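Local coordinates for glutathione s-transferase protein (Ralstonia solanacearum, PDB 3TOU) that binds glutathione and probably works as a glutathione transferase, joining the thiol of that tripeptide to electrophilic substrates, at residues S85-E88 with R89-R93; R110-Q113 with T114-P118; Q175-W178 with R179-H182. One frame throughout, in Å; residues are numbered along the deposited sequence. Where two conformers were deposited one is given.

Contact 1. Residues S85-E88 with R89-R93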
ATOM      1  N   SER A  85     -16.794  -9.151  -6.931  0.50 21.03           N
ATOM      2  CA  SER A  85     -16.957 -10.027  -5.784  0.50 20.83           C
ATOM      3  C   SER A  85     -16.246 -11.361  -5.882  0.50 21.74           C
ATOM      4  O   SER A  85     -15.648 -11.729  -6.909  0.50 16.42           O
ATOM      5  CB  SER A  85     -18.440 -10.312  -5.565  0.50 15.40           C
ATOM      6  OG  SER A  85     -18.943 -11.075  -6.652  0.50 16.95           O
ATOM      7  N   GLY A  86     -16.342 -12.078  -4.768  0.50 23.65           N
ATOM      8  CA  GLY A  86     -15.917 -13.446  -4.682  0.50 29.92           C
ATOM      9  C   GLY A  86     -14.434 -13.597  -4.868  0.50 33.01           C
ATOM     10  O   GLY A  86     -13.652 -12.685  -4.590  0.50 30.67           O
ATOM     11  N   ARG A  87     -14.085 -14.761  -5.386  1.00 34.05           N
ATOM     12  CA  ARG A  87     -12.707 -15.257  -5.482  1.00 35.76           C
ATOM     13  C   ARG A  87     -11.832 -14.435  -6.446  1.00 35.07           C
ATOM     14  O   ARG A  87     -10.665 -14.165  -6.149  1.00 31.30           O
ATOM     15  CB  ARG A  87     -12.742 -16.733  -5.906  1.00 40.94           C
ATOM     16  CG  ARG A  87     -11.415 -17.469  -5.899  1.00 49.65           C
ATOM     17  CD  ARG A  87     -11.467 -18.668  -6.845  1.00 60.99           C
ATOM     18  NE  ARG A  87     -10.310 -19.549  -6.693  1.00 69.73           N
ATOM     19  CZ  ARG A  87     -10.054 -20.605  -7.464  1.00 74.43           C
ATOM     20  NH1 ARG A  87      -8.975 -21.344  -7.238  1.00 73.86           N
ATOM     21  NH2 ARG A  87     -10.869 -20.926  -8.462  1.00 76.61           N
ATOM     22  N   GLU A  88     -12.409 -14.021  -7.577  1.00 29.25           N
ATOM     23  CA  GLU A  88     -11.670 -13.270  -8.609  1.00 26.51           C
ATOM     24  C   GLU A  88     -11.264 -11.901  -8.103  1.00 26.05           C
ATOM     25  O   GLU A  88     -10.169 -11.413  -8.403  1.00 20.76           O
ATOM     26  CB  GLU A  88     -12.492 -13.111  -9.897  1.00 27.99           C
ATOM     27  CG  GLU A  88     -12.960 -14.419 -10.523  1.00 44.47           C
ATOM     28  CD  GLU A  88     -14.244 -14.936  -9.891  1.00 55.49           C
ATOM     29  OE1 GLU A  88     -14.986 -14.120  -9.300  1.00 53.35           O
ATOM     30  OE2 GLU A  88     -14.509 -16.155  -9.978  1.00 64.27           O
ATOM     31  N   ARG A  89     -12.135 -11.259  -7.320  1.00 23.23           N
ATOM     32  CA  ARG A  89     -11.794  -9.975  -6.778  1.00 22.44           C
ATOM     33  C   ARG A  89     -10.632 -10.084  -5.810  1.00 24.20           C
ATOM     34  O   ARG A  89      -9.682  -9.388  -5.938  1.00 22.28           O
ATOM     35  CB  ARG A  89     -12.922  -9.348  -5.991  1.00 22.93           C
ATOM     36  CG  ARG A  89     -12.668  -7.946  -5.662  1.00 21.65           C
ATOM     37  CD  ARG A  89     -13.138  -7.371  -4.380  1.00 31.85           C
ATOM     38  NE  ARG A  89     -14.328  -6.623  -4.506  1.00 28.79           N
ATOM     39  CZ  ARG A  89     -14.567  -5.645  -5.376  1.00 43.01           C
ATOM     40  NH1 ARG A  89     -13.667  -5.234  -6.165  1.00 30.02           N
ATOM     41  NH2 ARG A  89     -15.738  -5.067  -5.426  1.00 43.75           N
ATOM     42  N   VAL A  90     -10.718 -11.010  -4.881  1.00 21.52           N
ATOM     43  CA  VAL A  90      -9.613 -11.128  -3.912  1.00 25.19           C
ATOM     44  C   VAL A  90      -8.282 -11.437  -4.615  1.00 21.29           C
ATOM     45  O   VAL A  90      -7.252 -10.863  -4.256  1.00 20.18           O
ATOM     46  CB  VAL A  90      -9.917 -12.094  -2.709  1.00 29.20           C
ATOM     47  CG1 VAL A  90      -9.963 -13.555  -3.129  1.00 32.49           C
ATOM     48  CG2 VAL A  90      -8.869 -11.916  -1.612  1.00 18.07           C
ATOM     49  N   GLU A  91      -8.328 -12.290  -5.641  1.00 18.81           N
ATOM     50  CA  GLU A  91      -7.160 -12.619  -6.442  1.00 21.16           C
ATOM     51  C   GLU A  91      -6.582 -11.367  -7.098  1.00 12.52           C
ATOM     52  O   GLU A  91      -5.369 -11.144  -7.035  1.00 12.94           O
ATOM     53  CB  GLU A  91      -7.498 -13.681  -7.494  1.00 24.23           C
ATOM     54  CG  GLU A  91      -7.468 -15.118  -6.943  1.00 34.06           C
ATOM     55  CD  GLU A  91      -8.313 -16.105  -7.742  1.00 42.32           C
ATOM     56  OE1 GLU A  91      -8.921 -15.704  -8.761  1.00 38.78           O
ATOM     57  OE2 GLU A  91      -8.367 -17.288  -7.338  1.00 44.10           O
ATOM     58  N   VAL A  92      -7.441 -10.554  -7.712  1.00 12.58           N
ATOM     59  CA  VAL A  92      -6.983  -9.299  -8.350  1.00 11.26           C
ATOM     60  C   VAL A  92      -6.370  -8.324  -7.320  1.00 14.82           C
ATOM     61  O   VAL A  92      -5.319  -7.731  -7.596  1.00 12.77           O
ATOM     62  CB  VAL A  92      -8.095  -8.647  -9.222  1.00 12.93           C
ATOM     63  CG1 VAL A  92      -7.738  -7.206  -9.629  1.00 15.66           C
ATOM     64  CG2 VAL A  92      -8.303  -9.477 -10.481  1.00 13.06           C
ATOM     65  N   ARG A  93      -6.986  -8.215  -6.133  1.00 10.24           N
ATOM     66  CA  ARG A  93      -6.437  -7.357  -5.067  1.00 11.27           C
ATOM     67  C   ARG A  93      -5.066  -7.875  -4.594  1.00 11.58           C
ATOM     68  O   ARG A  93      -4.131  -7.095  -4.365  1.00 11.32           O
ATOM     69  CB  ARG A  93      -7.380  -7.263  -3.853  1.00 17.02           C
ATOM     70  CG  ARG A  93      -8.886  -7.175  -4.116  1.00 29.36           C
ATOM     71  CD  ARG A  93      -9.342  -5.833  -4.599  1.00 26.54           C
ATOM     72  NE  ARG A  93      -9.032  -4.779  -3.637  1.00 22.31           N
ATOM     73  CZ  ARG A  93      -8.960  -3.489  -3.945  1.00 34.93           C
ATOM     74  NH1 ARG A  93      -9.182  -3.074  -5.185  1.00 29.01           N
ATOM     75  NH2 ARG A  93      -8.653  -2.613  -3.007  1.00 36.56           N
TER

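Contact 2. Residues R110-Q113 with T114-P118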
ATOM      1  N   ARG A 110      15.775   2.901  -4.660  1.00 15.01           N
ATOM      2  CA  ARG A 110      15.955   4.248  -5.222  1.00 16.17           C
ATOM      3  C   ARG A 110      16.202   5.261  -4.089  1.00 19.54           C
ATOM      4  O   ARG A 110      17.055   6.148  -4.204  1.00 19.74           O
ATOM      5  CB  ARG A 110      14.740   4.646  -6.082  1.00 17.41           C
ATOM      6  CG  ARG A 110      14.688   6.113  -6.566  1.00 18.55           C
ATOM      7  CD  ARG A 110      15.690   6.414  -7.681  1.00 22.52           C
ATOM      8  NE  ARG A 110      15.577   7.815  -8.083  1.00 25.77           N
ATOM      9  CZ  ARG A 110      16.338   8.425  -8.989  1.00 32.79           C
ATOM     10  NH1 ARG A 110      17.293   7.767  -9.639  1.00 30.08           N
ATOM     11  NH2 ARG A 110      16.131   9.712  -9.250  1.00 29.72           N
ATOM     12  N   VAL A 111      15.473   5.093  -2.985  1.00 14.22           N
ATOM     13  CA  VAL A 111      15.621   5.959  -1.797  1.00 15.64           C
ATOM     14  C   VAL A 111      16.984   5.759  -1.146  1.00 17.75           C
ATOM     15  O   VAL A 111      17.628   6.720  -0.746  1.00 17.33           O
ATOM     16  CB  VAL A 111      14.461   5.721  -0.790  1.00 17.31           C
ATOM     17  CG1 VAL A 111      14.770   6.283   0.598  1.00 23.73           C
ATOM     18  CG2 VAL A 111      13.173   6.310  -1.349  1.00 16.32           C
ATOM     19  N   GLU A 112      17.439   4.513  -1.092  1.00 15.70           N
ATOM     20  CA  GLU A 112      18.780   4.208  -0.590  1.00 19.38           C
ATOM     21  C   GLU A 112      19.862   4.917  -1.423  1.00 21.14           C
ATOM     22  O   GLU A 112      20.877   5.342  -0.877  1.00 20.69           O
ATOM     23  CB  GLU A 112      19.000   2.691  -0.552  1.00 17.84           C
ATOM     24  CG  GLU A 112      20.260   2.217   0.193  1.00 24.54           C
ATOM     25  CD  GLU A 112      20.140   2.267   1.704  1.00 26.17           C
ATOM     26  OE1 GLU A 112      19.035   2.503   2.239  1.00 23.43           O
ATOM     27  OE2 GLU A 112      21.167   2.064   2.373  1.00 31.39           O
ATOM     28  N   GLN A 113      19.624   5.074  -2.725  1.00 17.57           N
ATOM     29  CA  GLN A 113      20.522   5.843  -3.589  1.00 20.55           C
ATOM     30  C   GLN A 113      20.422   7.361  -3.345  1.00 22.55           C
ATOM     31  O   GLN A 113      21.437   8.035  -3.103  1.00 23.39           O
ATOM     32  CB  GLN A 113      20.260   5.515  -5.063  1.00 19.93           C
ATOM     33  CG  GLN A 113      21.084   6.349  -6.045  1.00 23.88           C
ATOM     34  CD  GLN A 113      20.596   6.226  -7.476  1.00 29.76           C
ATOM     35  OE1 GLN A 113      19.952   5.237  -7.847  1.00 26.91           O
ATOM     36  NE2 GLN A 113      20.905   7.230  -8.290  1.00 28.59           N
ATOM     37  N   THR A 114      19.213   7.901  -3.396  1.00 19.81           N
ATOM     38  CA  THR A 114      19.048   9.360  -3.437  1.00 20.41           C
ATOM     39  C   THR A 114      19.014  10.052  -2.076  1.00 23.25           C
ATOM     40  O   THR A 114      19.309  11.251  -1.980  1.00 23.49           O
ATOM     41  CB  THR A 114      17.807   9.781  -4.267  1.00 24.88           C
ATOM     42  OG1 THR A 114      16.621   9.295  -3.627  1.00 26.13           O
ATOM     43  CG2 THR A 114      17.890   9.224  -5.682  1.00 24.32           C
ATOM     44  N   GLN A 115      18.651   9.313  -1.030  1.00 19.83           N
ATOM     45  CA  GLN A 115      18.410   9.916   0.281  1.00 20.95           C
ATOM     46  C   GLN A 115      19.468   9.580   1.330  1.00 20.41           C
ATOM     47  O   GLN A 115      19.387  10.049   2.464  1.00 26.51           O
ATOM     48  CB  GLN A 115      17.008   9.546   0.799  1.00 19.47           C
ATOM     49  CG  GLN A 115      15.883   9.926  -0.151  1.00 20.29           C
ATOM     50  CD  GLN A 115      15.905  11.390  -0.558  1.00 29.75           C
ATOM     51  OE1 GLN A 115      15.856  12.278   0.292  1.00 30.85           O
ATOM     52  NE2 GLN A 115      15.955  11.646  -1.865  1.00 23.71           N
ATOM     53  N   ARG A 116      20.436   8.748   0.959  1.00 21.27           N
ATOM     54  CA  ARG A 116      21.520   8.365   1.854  1.00 22.37           C
ATOM     55  C   ARG A 116      22.822   8.738   1.165  1.00 23.84           C
ATOM     56  O   ARG A 116      22.948   8.578  -0.050  1.00 21.00           O
ATOM     57  CB  ARG A 116      21.534   6.854   2.087  1.00 26.97           C
ATOM     58  CG  ARG A 116      20.220   6.240   2.539  1.00 24.56           C
ATOM     59  CD  ARG A 116      20.083   6.298   4.035  1.00 28.70           C
ATOM     60  NE  ARG A 116      18.792   5.771   4.461  1.00 26.59           N
ATOM     61  CZ  ARG A 116      18.373   5.749   5.722  1.00 22.96           C
ATOM     62  NH1 ARG A 116      19.149   6.201   6.698  1.00 24.62           N
ATOM     63  NH2 ARG A 116      17.183   5.251   6.009  1.00 21.75           N
ATOM     64  N   THR A 117      23.798   9.202   1.937  1.00 24.16           N
ATOM     65  CA  THR A 117      25.151   9.407   1.411  1.00 25.40           C
ATOM     66  C   THR A 117      25.817   8.025   1.285  1.00 23.20           C
ATOM     67  O   THR A 117      25.372   7.081   1.945  1.00 25.92           O
ATOM     68  CB  THR A 117      25.973  10.302   2.364  1.00 22.88           C
ATOM     69  OG1 THR A 117      26.098   9.643   3.625  1.00 25.06           O
ATOM     70  CG2 THR A 117      25.291  11.638   2.568  1.00 27.12           C
ATOM     71  N   PRO A 118      26.887   7.893   0.455  1.00 26.05           N
ATOM     72  CA  PRO A 118      27.615   6.618   0.342  1.00 30.15           C
ATOM     73  C   PRO A 118      28.026   6.024   1.684  1.00 32.49           C
ATOM     74  O   PRO A 118      27.998   4.800   1.866  1.00 33.72           O
ATOM     75  CB  PRO A 118      28.868   7.002  -0.450  1.00 28.96           C
ATOM     76  CG  PRO A 118      28.430   8.128  -1.291  1.00 29.71           C
ATOM     77  CD  PRO A 118      27.439   8.906  -0.467  1.00 27.70           C
TER
HETATM   78  O   HOH W   1      17.114   4.158   2.819  1.00 34.57           O

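Contact 3. Residues Q175-W178 with R179-H182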
ATOM      1  N   GLN A 175      19.724  -4.119 -14.483  1.00 20.32           N
ATOM      2  CA  GLN A 175      20.584  -5.278 -14.251  1.00 24.89           C
ATOM      3  C   GLN A 175      19.830  -6.525 -13.771  1.00 26.31           C
ATOM      4  O   GLN A 175      20.355  -7.641 -13.864  1.00 26.65           O
ATOM      5  CB  GLN A 175      21.704  -4.945 -13.262  1.00 24.88           C
ATOM      6  CG  GLN A 175      22.535  -3.721 -13.600  1.00 27.33           C
ATOM      7  CD  GLN A 175      22.073  -2.474 -12.862  1.00 32.33           C
ATOM      8  OE1 GLN A 175      20.885  -2.324 -12.532  1.00 27.13           O
ATOM      9  NE2 GLN A 175      23.014  -1.565 -12.599  1.00 29.53           N
ATOM     10  N   VAL A 176      18.620  -6.338 -13.241  1.00 21.16           N
ATOM     11  CA  VAL A 176      17.755  -7.470 -12.885  1.00 21.08           C
ATOM     12  C   VAL A 176      17.211  -8.060 -14.191  1.00 22.70           C
ATOM     13  O   VAL A 176      16.319  -7.484 -14.831  1.00 23.10           O
ATOM     14  CB  VAL A 176      16.605  -7.044 -11.918  1.00 19.68           C
ATOM     15  CG1 VAL A 176      15.692  -8.233 -11.571  1.00 21.33           C
ATOM     16  CG2 VAL A 176      17.173  -6.414 -10.634  1.00 21.30           C
ATOM     17  N   ASP A 177      17.758  -9.196 -14.613  1.00 21.81           N
ATOM     18  CA  ASP A 177      17.333  -9.776 -15.886  1.00 24.77           C
ATOM     19  C   ASP A 177      16.115 -10.665 -15.679  1.00 27.43           C
ATOM     20  O   ASP A 177      16.192 -11.902 -15.739  1.00 22.79           O
ATOM     21  CB  ASP A 177      18.476 -10.523 -16.593  1.00 30.82           C
ATOM     22  CG  ASP A 177      18.276 -10.613 -18.119  1.00 41.38           C
ATOM     23  OD1 ASP A 177      17.127 -10.484 -18.616  1.00 36.57           O
ATOM     24  OD2 ASP A 177      19.282 -10.826 -18.831  1.00 46.49           O
ATOM     25  N   TRP A 178      14.978 -10.015 -15.437  1.00 24.37           N
ATOM     26  CA  TRP A 178      13.748 -10.734 -15.144  1.00 20.75           C
ATOM     27  C   TRP A 178      13.217 -11.467 -16.373  1.00 18.78           C
ATOM     28  O   TRP A 178      12.581 -12.507 -16.238  1.00 20.36           O
ATOM     29  CB  TRP A 178      12.700  -9.802 -14.517  1.00 15.97           C
ATOM     30  CG  TRP A 178      12.379  -8.581 -15.324  1.00 16.14           C
ATOM     31  CD1 TRP A 178      12.932  -7.332 -15.192  1.00 14.91           C
ATOM     32  CD2 TRP A 178      11.401  -8.484 -16.352  1.00 17.29           C
ATOM     33  NE1 TRP A 178      12.364  -6.471 -16.102  1.00 16.58           N
ATOM     34  CE2 TRP A 178      11.417  -7.152 -16.821  1.00 18.34           C
ATOM     35  CE3 TRP A 178      10.504  -9.400 -16.932  1.00 17.32           C
ATOM     36  CZ2 TRP A 178      10.574  -6.713 -17.839  1.00 16.07           C
ATOM     37  CZ3 TRP A 178       9.668  -8.957 -17.948  1.00 17.14           C
ATOM     38  CH2 TRP A 178       9.715  -7.628 -18.395  1.00 16.07           C
ATOM     39  N   ARG A 179      13.507 -10.934 -17.566  1.00 19.04           N
ATOM     40  CA  ARG A 179      13.117 -11.602 -18.820  1.00 20.75           C
ATOM     41  C   ARG A 179      13.808 -12.957 -18.993  1.00 23.05           C
ATOM     42  O   ARG A 179      13.158 -13.929 -19.368  1.00 20.24           O
ATOM     43  CB  ARG A 179      13.426 -10.735 -20.033  1.00 21.38           C
ATOM     44  CG  ARG A 179      12.497  -9.544 -20.219  1.00 20.36           C
ATOM     45  CD  ARG A 179      12.995  -8.660 -21.376  1.00 19.92           C
ATOM     46  NE  ARG A 179      12.147  -7.488 -21.588  1.00 20.80           N
ATOM     47  CZ  ARG A 179      12.239  -6.370 -20.876  1.00 20.47           C
ATOM     48  NH1 ARG A 179      13.146  -6.269 -19.903  1.00 17.84           N
ATOM     49  NH2 ARG A 179      11.432  -5.350 -21.134  1.00 20.84           N
ATOM     50  N   GLU A 180      15.116 -13.002 -18.734  1.00 27.21           N
ATOM     51  CA  GLU A 180      15.880 -14.257 -18.829  1.00 27.85           C
ATOM     52  C   GLU A 180      15.426 -15.275 -17.781  1.00 27.02           C
ATOM     53  O   GLU A 180      15.300 -16.469 -18.080  1.00 29.95           O
ATOM     54  CB  GLU A 180      17.394 -13.995 -18.754  1.00 35.27           C
ATOM     55  CG  GLU A 180      18.224 -15.119 -18.107  1.00 52.64           C
ATOM     56  CD  GLU A 180      19.396 -15.577 -18.958  1.00 64.78           C
ATOM     57  OE1 GLU A 180      20.553 -15.267 -18.596  1.00 66.08           O
ATOM     58  OE2 GLU A 180      19.161 -16.251 -19.986  1.00 68.51           O
ATOM     59  N   GLN A 181      15.150 -14.794 -16.566  1.00 21.11           N
ATOM     60  CA  GLN A 181      14.652 -15.645 -15.487  1.00 22.28           C
ATOM     61  C   GLN A 181      13.254 -16.203 -15.768  1.00 22.77           C
ATOM     62  O   GLN A 181      12.967 -17.345 -15.428  1.00 23.49           O
ATOM     63  CB  GLN A 181      14.618 -14.866 -14.164  1.00 18.85           C
ATOM     64  CG  GLN A 181      15.976 -14.542 -13.542  1.00 32.58           C
ATOM     65  CD  GLN A 181      15.910 -13.350 -12.582  1.00 46.90           C
ATOM     66  OE1 GLN A 181      14.935 -13.175 -11.848  1.00 53.95           O
ATOM     67  NE2 GLN A 181      16.953 -12.525 -12.591  1.00 53.19           N
ATOM     68  N   HIS A 182      12.387 -15.387 -16.374  1.00 22.87           N
ATOM     69  CA  HIS A 182      10.958 -15.702 -16.472  1.00 20.22           C
ATOM     70  C   HIS A 182      10.411 -15.401 -17.865  1.00 23.47           C
ATOM     71  O   HIS A 182       9.931 -14.293 -18.137  1.00 20.09           O
ATOM     72  CB  HIS A 182      10.156 -14.952 -15.388  1.00 19.73           C
ATOM     73  CG  HIS A 182      10.688 -15.149 -14.003  1.00 22.47           C
ATOM     74  ND1 HIS A 182      10.703 -16.381 -13.384  1.00 20.06           N
ATOM     75  CD2 HIS A 182      11.251 -14.280 -13.128  1.00 21.47           C
ATOM     76  CE1 HIS A 182      11.236 -16.260 -12.179  1.00 22.25           C
ATOM     77  NE2 HIS A 182      11.575 -14.995 -11.999  1.00 22.18           N
TER
HETATM   78  O   HOH W   2      14.836  -8.199 -18.257  1.00 19.98           O

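Contact 1. Residues S85-E88 with R89-R93
The side chain of R87 runs across the carboxylate of E91, one helical turn further on, and overlaps OE2 with its CG, CD and NE. R87 NE lies 3.1 Å from E91 OE2, a salt bridge by distance, yet the oxygen stands well out of the guanidinium plane and the two flat groups are turned 50° apart. No N-H therefore points at the oxygen, and the attraction is one of charge alone. CG of R87 is anti to the backbone N (chi1 -173°) and the chain stays extended to NE, which carries CG, CD and NE across the carboxylate; R87 CG comes within 3.4 Å of E91 OE2. The acid has a second partner, because OE1 makes a weak hydrogen bond to N151.

The contact lies near the start of helix 86-114, in the helical C-terminal domain of the glutathione transferase fold. The i to i+4 backbone bonds tighten along it, from a weak one between V90 N and G86 O to 2.9 Å between V92 N and E88 O. On another side of the turn, the bends of R89 at chi2 and chi3 place its guanidinium with S85 N 4.1 Å above one face, toward the rim. Toward the dimer partner, V90 packs on Y71 of the second subunit, and R93 NE forms a salt bridge with E70 of that subunit.

Contact 2. Residues R110-Q113 with T114-P118
T114 sets its methyl over one face of the R110 guanidinium, with CG2 3.6 Å above the plane and offset toward the rim. R110 reaches that place by bending at chi2 (73°) and then running extended. Backbone and side chain of T114 both turn back to the same residue: T114 N donates to R110 O at 2.9 Å, while T114 OG1 lies 3.2 Å from that oxygen.

Q115 follows with N bonded to V111 O at 2.8 Å. Its chain bends at chi2, which brings NE2 to T114 OG1 in a nearly straight bond, with the acceptor close to the amide plane. The methylene CG of Q115 meets V111 CG1 at 3.9 Å, and both side chains also touch W36, a residue of the glutathione pocket.

R116 leaves helical geometry and sets CB against E112 O and CG near both that oxygen and E112 OE1. Direct charge contact within the chain is long, 4.0 Å from R116 NE to E112 OE1, with the oxygen well out of the guanidinium plane. A water closes the gap: it donates to E112 OE1 at 2.6 Å and accepts from R116 NE, at the edge of the guanidinium. The stronger partners lie outside: E112 OE2 accepts from S122 N, and each of the two side chains forms a salt bridge with its counterpart, R116 or E112, of the second subunit. R116 also makes a cation-pi contact with W125 of the second subunit.

The whole is a helix C-terminus, the end of helix 86-114, set between the glutathione pocket and the subunit interface of a dimeric glutathione transferase.

Contact 3. Residues Q175-W178 with R179-H182
R179 lies along the indole of W178, the two side chains pointing the same way, and this is the tightly packed half of the contact. Its CG sits 3.8 Å from the centroid of the six-membered ring and 14° off the normal, a CH-pi contact over the face. Further out, R179 NH1 approaches W178 CZ2 to 3.3 Å, with ring and guanidinium planes inclined by 35°. The first torsion of W178 puts CG between the backbone N and the carbonyl carbon, which swings the indole back alongside the next residue. Its buried ring also packs on L137, L166, L169 and L185, while D170 receives both groups, through a salt bridge from R179 NH2 and a weak hydrogen bond from W178 NE1. Behind the ring, H182 N bonds to W178 O at 2.9 Å.

The solvent side is looser. D177, the N-cap of helix 178-181, accepts from E180 N through OD1 at 3.2 Å, the donor standing 59° out of the carboxylate plane. A water donates to D177 OD1 and accepts from R179 N and R179 NH1, spanning a cap and a guanidinium that do not touch directly.

Chemically, the carboxylate takes one of the N-H groups of the helix start and probably offsets the positive end of the helix dipole, while D170 on NH2 and the water on NH1 probably limit the rotation of the guanidinium.

Contacts 1 and 2 mark the two ends of one long helix, 86-114, on opposite sides of the chain's centre, with nearest atoms about 22 Å apart. Both reach the second subunit, but contact 1 is a surface helix start, whereas contact 2 is partly buried, with its charged pair shared across the dimer and the V111 side chain about 6 Å from bound glutathione. Contact 3 belongs to a short helix elsewhere in the same helical domain, also at the surface, and meets no other chain. It relies on an aromatic face, a carboxylate cap and a water, with its arginine paired to D170 in the same chain, where the other two pair arginine with glutamate.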